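Local coordinates for protein GDP-L-fucose synthase (Campylobacter jejuni subsp. jejuni serotype O:2, PDB 7M13) that binds NADPH through a Rossmann-type domain and serves as a nucleotide-sugar oxidoreductase in making GDP-heptose for the capsular polysaccharide, at residues I255-M258 / Q259-F263; F263-L266 / I267-R270. All coordinates share one frame; numbering follows the deposited sequence.

Contacts 1 and 2 follow each other along one run of chain, their centres about 13 Å apart, and F263 belongs to both. Contact 1 is the last turn of helix 247-260 and the start of the linker after it; contact 2 is the short helix 263-266 with the turn that leads away from it. Between them I261 CG2 packs on L266 CD2 at 4.0 Å. The cofactor lies to one side: the side chain of T257 is about 13 Å from NADP, while that of D265 is about 4 Å from a bound magnesium ion.

Contact 1 of 2, residues I255-M258 / Q259-F263; sequences IYTM and QNIDF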
loop_
_atom_site.group_PDB
_atom_site.type_symbol
_atom_site.label_atom_id
_atom_site.label_comp_id
_atom_site.label_asym_id
_atom_site.label_seq_id
_atom_site.Cartn_x
_atom_site.Cartn_y
_atom_site.Cartn_z
ATOM N N ILE B 255 4.803 -24.642 6.444
ATOM C CA ILE B 255 5.357 -25.238 7.683
ATOM C C ILE B 255 6.887 -25.269 7.593
ATOM O O ILE B 255 7.607 -24.977 8.565
ATOM C CB ILE B 255 4.753 -26.624 7.942
ATOM C CG1 ILE B 255 3.253 -26.507 8.213
ATOM C CG2 ILE B 255 5.517 -27.261 9.089
ATOM C CD1 ILE B 255 2.501 -27.808 8.103
ATOM N N TYR B 256 7.442 -25.576 6.423
ATOM C CA TYR B 256 8.906 -25.541 6.252
ATOM C C TYR B 256 9.463 -24.146 6.566
ATOM O O TYR B 256 10.521 -23.998 7.191
ATOM C CB TYR B 256 9.282 -25.946 4.827
ATOM C CG TYR B 256 10.756 -25.928 4.586
ATOM C CD1 TYR B 256 11.511 -27.052 4.858
ATOM C CD2 TYR B 256 11.402 -24.801 4.094
ATOM C CE1 TYR B 256 12.882 -27.037 4.670
ATOM C CE2 TYR B 256 12.770 -24.772 3.921
ATOM C CZ TYR B 256 13.508 -25.903 4.210
ATOM O OH TYR B 256 14.871 -25.912 4.027
ATOM N N THR B 257 8.768 -23.119 6.089
ATOM C CA THR B 257 9.151 -21.718 6.358
ATOM C C THR B 257 9.167 -21.501 7.859
ATOM O O THR B 257 10.140 -20.981 8.365
ATOM C CB THR B 257 8.184 -20.734 5.674
ATOM O OG1 THR B 257 8.221 -20.932 4.257
ATOM C CG2 THR B 257 8.670 -19.303 5.842
ATOM N N MET B 258 8.086 -21.840 8.561
ATOM C CA MET B 258 8.068 -21.645 10.025
ATOM C C MET B 258 9.283 -22.331 10.649
ATOM O O MET B 258 9.910 -21.760 11.548
ATOM C CB MET B 258 6.814 -22.266 10.652
ATOM C CG MET B 258 5.593 -21.496 10.425
ATOM S SD MET B 258 5.717 -19.797 11.124
ATOM C CE MET B 258 3.975 -19.395 11.145
ATOM N N GLN B 259 9.602 -23.543 10.198
ATOM C CA GLN B 259 10.597 -24.350 10.917
ATOM C C GLN B 259 12.013 -23.990 10.501
ATOM O O GLN B 259 12.945 -24.398 11.224
ATOM C CB GLN B 259 10.358 -25.845 10.696
ATOM C CG GLN B 259 9.040 -26.344 11.209
ATOM C CD GLN B 259 8.850 -26.081 12.678
ATOM O OE1 GLN B 259 8.686 -24.944 13.100
ATOM N NE2 GLN B 259 8.783 -27.142 13.466
ATOM N N ASN B 260 12.220 -23.317 9.361
ATOM C CA ASN B 260 13.582 -23.262 8.760
ATOM C C ASN B 260 13.971 -21.871 8.250
ATOM O O ASN B 260 15.185 -21.634 8.111
ATOM C CB ASN B 260 13.728 -24.240 7.592
ATOM C CG ASN B 260 13.653 -25.670 8.073
ATOM O OD1 ASN B 260 14.595 -26.168 8.687
ATOM N ND2 ASN B 260 12.501 -26.288 7.901
ATOM N N ILE B 261 13.028 -21.011 7.874
ATOM C CA ILE B 261 13.364 -19.761 7.136
ATOM C C ILE B 261 13.042 -18.587 8.045
ATOM O O ILE B 261 11.869 -18.329 8.331
ATOM C CB ILE B 261 12.619 -19.674 5.802
ATOM C CG1 ILE B 261 12.961 -20.844 4.886
ATOM C CG2 ILE B 261 12.947 -18.332 5.148
ATOM C CD1 ILE B 261 12.108 -20.903 3.660
ATOM N N ASP B 262 14.086 -17.902 8.486
ATOM C CA ASP B 262 13.989 -16.710 9.335
ATOM C C ASP B 262 14.375 -15.483 8.502
ATOM O O ASP B 262 15.014 -15.610 7.459
ATOM C CB ASP B 262 14.846 -16.903 10.582
ATOM C CG ASP B 262 14.369 -18.078 11.439
ATOM O OD1 ASP B 262 13.140 -18.177 11.710
ATOM O OD2 ASP B 262 15.223 -18.913 11.837
ATOM N N PHE B 263 14.009 -14.299 8.953
ATOM C CA PHE B 263 14.332 -13.074 8.206
ATOM C C PHE B 263 15.845 -12.985 7.972
ATOM O O PHE B 263 16.249 -12.597 6.879
ATOM C CB PHE B 263 13.792 -11.851 8.951
ATOM C CG PHE B 263 13.988 -10.570 8.194
ATOM C CD1 PHE B 263 14.811 -9.571 8.676
ATOM C CD2 PHE B 263 13.377 -10.376 6.963
ATOM C CE1 PHE B 263 14.993 -8.399 7.971
ATOM C CE2 PHE B 263 13.542 -9.189 6.273
ATOM C CZ PHE B 263 14.350 -8.202 6.787
#
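The C-terminal turn of helix 247-260, in the Rossmann-type domain, carries Y256 and N260 one turn apart on the same flank. N260 leans over one face of the Y256 ring: ND2 sits 3.3 Å from CD1, offset toward the rim, and amide and ring planes are 27° apart. Its CB makes a CH-pi contact, 4.0 Å from the ring centroid. The ring stands where N260 can reach it because CG of Y256 is anti to its backbone N (chi1 180°). Asparagine suits this place because its short amide also turns back to the helix, ND2 giving a hydrogen bond of 3.1 Å to Y256 O, in the carbonyl plane on a lone pair. That bond fixes the rotation of the amide above the ring. At the ring edge, I261 CD1 lies 3.9 Å from CE2, and the same methyl is near T257 OG1, which is itself hydrogen-bonded to V253 O.

The backbone finishes the turn. Q259 N bonds to I255 O in the regular helical way, whereas T257 O takes two N-H groups from the same face of its plane, I261 N at 2.9 Å and N260 N at 3.3 Å. The second comes from well above the carbonyl plane. K105 NZ also bonds to T257 O, as well as to M258 O and I261 O, a lysine well suited to a cluster of carbonyls at a helix end.

Around the turn, Y256 OH bonds to L327 O, the side chain of T257 packs on I163 and L165 of strand 162-171, and M258 rests on Y63 and F65 of strand 63-66.

Contact 2 of 2, residues F263-L266 / I267-R270; sequences FKDL and IKDR
I267 packs its CG2 methyl over one face of the ring of F263, one turn earlier in the chain, at the start of the short, weakly bonded helix 263-266, which is followed by a type II beta turn from I267 to R270. This is the tight side of the contact. CG2 lies 3.7 Å from CZ and 4.0 Å from the ring centroid, a CH-pi contact of methyl on ring face. With CG1 between the backbone N and the carbonyl carbon (chi1 68°), I267 turns CG2 onto the ring and leaves CD1 beside CE1. A beta-branched residue fits well, since two branches can meet the ring at once. The ring is buried, also touching N155 and I156 of helix 138-158, and T275 packs on both F263 and I267.

The backbone joins the two segments through one weak, bent bond, I267 N to F263 O at 3.4 Å; within the helix, L266 N bonds to the same oxygen at 2.8 Å.

On the other side, charged residues line a looser, more exposed surface. D265 OD1 and K268 NZ stand 4.2 Å apart, probably close enough for a mild attraction, though beyond a salt bridge; OD2 accepts a hydrogen bond from the backbone N of D262. R270 directs CB at the helix, 3.5 Å from L266 O, and its chain then runs on extended, touching K323 and S326 of helix 322-326. One water ties helix to turn, donating to D265 O at 2.8 Å and to K268 O, while R270 NH1 reaches it at the guanidinium edge through a weak bond of 3.4 Å.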
loop_
_atom_site.group_PDB
_atom_site.type_symbol
_atom_site.label_atom_id
_atom_site.label_comp_id
_atom_site.label_asym_id
_atom_site.label_seq_id
_atom_site.Cartn_x
_atom_site.Cartn_y
_atom_site.Cartn_z
ATOM N N PHE B 263 14.009 -14.299 8.953
ATOM C CA PHE B 263 14.332 -13.074 8.206
ATOM C C PHE B 263 15.845 -12.985 7.972
ATOM O O PHE B 263 16.249 -12.597 6.879
ATOM C CB PHE B 263 13.792 -11.851 8.951
ATOM C CG PHE B 263 13.988 -10.570 8.194
ATOM C CD1 PHE B 263 14.811 -9.571 8.676
ATOM C CD2 PHE B 263 13.377 -10.376 6.963
ATOM C CE1 PHE B 263 14.993 -8.399 7.971
ATOM C CE2 PHE B 263 13.542 -9.189 6.273
ATOM C CZ PHE B 263 14.350 -8.202 6.787
ATOM N N LYS B 264 16.659 -13.360 8.970
ATOM C CA LYS B 264 18.138 -13.314 8.819
ATOM C C LYS B 264 18.580 -14.147 7.603
ATOM O O LYS B 264 19.532 -13.720 6.936
ATOM C CB LYS B 264 18.821 -13.726 10.127
ATOM C CG LYS B 264 18.578 -15.157 10.571
ATOM C CD LYS B 264 19.551 -15.599 11.659
ATOM C CE LYS B 264 19.640 -17.105 11.802
ATOM N NZ LYS B 264 19.000 -17.554 13.061
ATOM N N ASP B 265 17.857 -15.214 7.241
ATOM C CA ASP B 265 18.208 -16.064 6.066
ATOM C C ASP B 265 17.928 -15.320 4.759
ATOM O O ASP B 265 18.511 -15.670 3.718
ATOM C CB ASP B 265 17.490 -17.405 6.110
ATOM C CG ASP B 265 17.791 -18.207 7.373
ATOM O OD1 ASP B 265 18.999 -18.280 7.768
ATOM O OD2 ASP B 265 16.848 -18.727 7.991
ATOM N N LEU B 266 17.003 -14.362 4.778
ATOM C CA LEU B 266 16.545 -13.672 3.555
ATOM C C LEU B 266 17.360 -12.421 3.257
ATOM O O LEU B 266 17.192 -11.858 2.164
ATOM C CB LEU B 266 15.065 -13.312 3.756
ATOM C CG LEU B 266 14.181 -14.532 3.954
ATOM C CD1 LEU B 266 12.772 -14.118 4.356
ATOM C CD2 LEU B 266 14.125 -15.381 2.698
ATOM N N ILE B 267 18.177 -11.953 4.192
ATOM C CA ILE B 267 19.027 -10.766 3.918
ATOM C C ILE B 267 20.506 -11.187 3.968
ATOM O O ILE B 267 21.343 -10.295 3.888
ATOM C CB ILE B 267 18.687 -9.642 4.902
ATOM C CG1 ILE B 267 19.109 -9.998 6.326
ATOM C CG2 ILE B 267 17.209 -9.305 4.793
ATOM C CD1 ILE B 267 18.976 -8.873 7.320
ATOM N N LYS B 268 20.788 -12.483 4.133
ATOM C CA LYS B 268 22.160 -13.056 4.012
ATOM C C LYS B 268 22.601 -12.961 2.547
ATOM O O LYS B 268 22.016 -13.679 1.702
ATOM C CB LYS B 268 22.184 -14.504 4.511
ATOM C CG LYS B 268 23.574 -15.097 4.707
ATOM C CD LYS B 268 23.564 -16.373 5.526
ATOM C CE LYS B 268 23.047 -16.175 6.939
ATOM N NZ LYS B 268 23.119 -17.426 7.733
ATOM N N ASP B 269 23.574 -12.085 2.258
ATOM C CA ASP B 269 24.126 -11.836 0.896
ATOM C C ASP B 269 22.991 -11.498 -0.081
ATOM O O ASP B 269 23.123 -11.808 -1.281
ATOM C CB ASP B 269 24.936 -13.038 0.397
ATOM C CG ASP B 269 25.991 -13.520 1.382
ATOM O OD1 ASP B 269 26.640 -12.658 2.020
ATOM O OD2 ASP B 269 26.144 -14.752 1.515
ATOM N N ARG B 270 21.909 -10.895 0.420
ATOM C CA ARG B 270 20.773 -10.368 -0.385
ATOM C C ARG B 270 20.437 -8.986 0.178
ATOM O O ARG B 270 20.702 -8.784 1.364
ATOM C CB ARG B 270 19.561 -11.310 -0.318
ATOM C CG ARG B 270 19.658 -12.540 -1.215
ATOM C CD ARG B 270 18.417 -13.425 -1.184
ATOM N NE ARG B 270 18.266 -14.263 -2.375
ATOM C CZ ARG B 270 18.490 -15.578 -2.430
ATOM N NH1 ARG B 270 18.880 -16.243 -1.356
ATOM N NH2 ARG B 270 18.312 -16.235 -3.564
HETATM O O HOH W 1 19.666 -14.495 1.485
#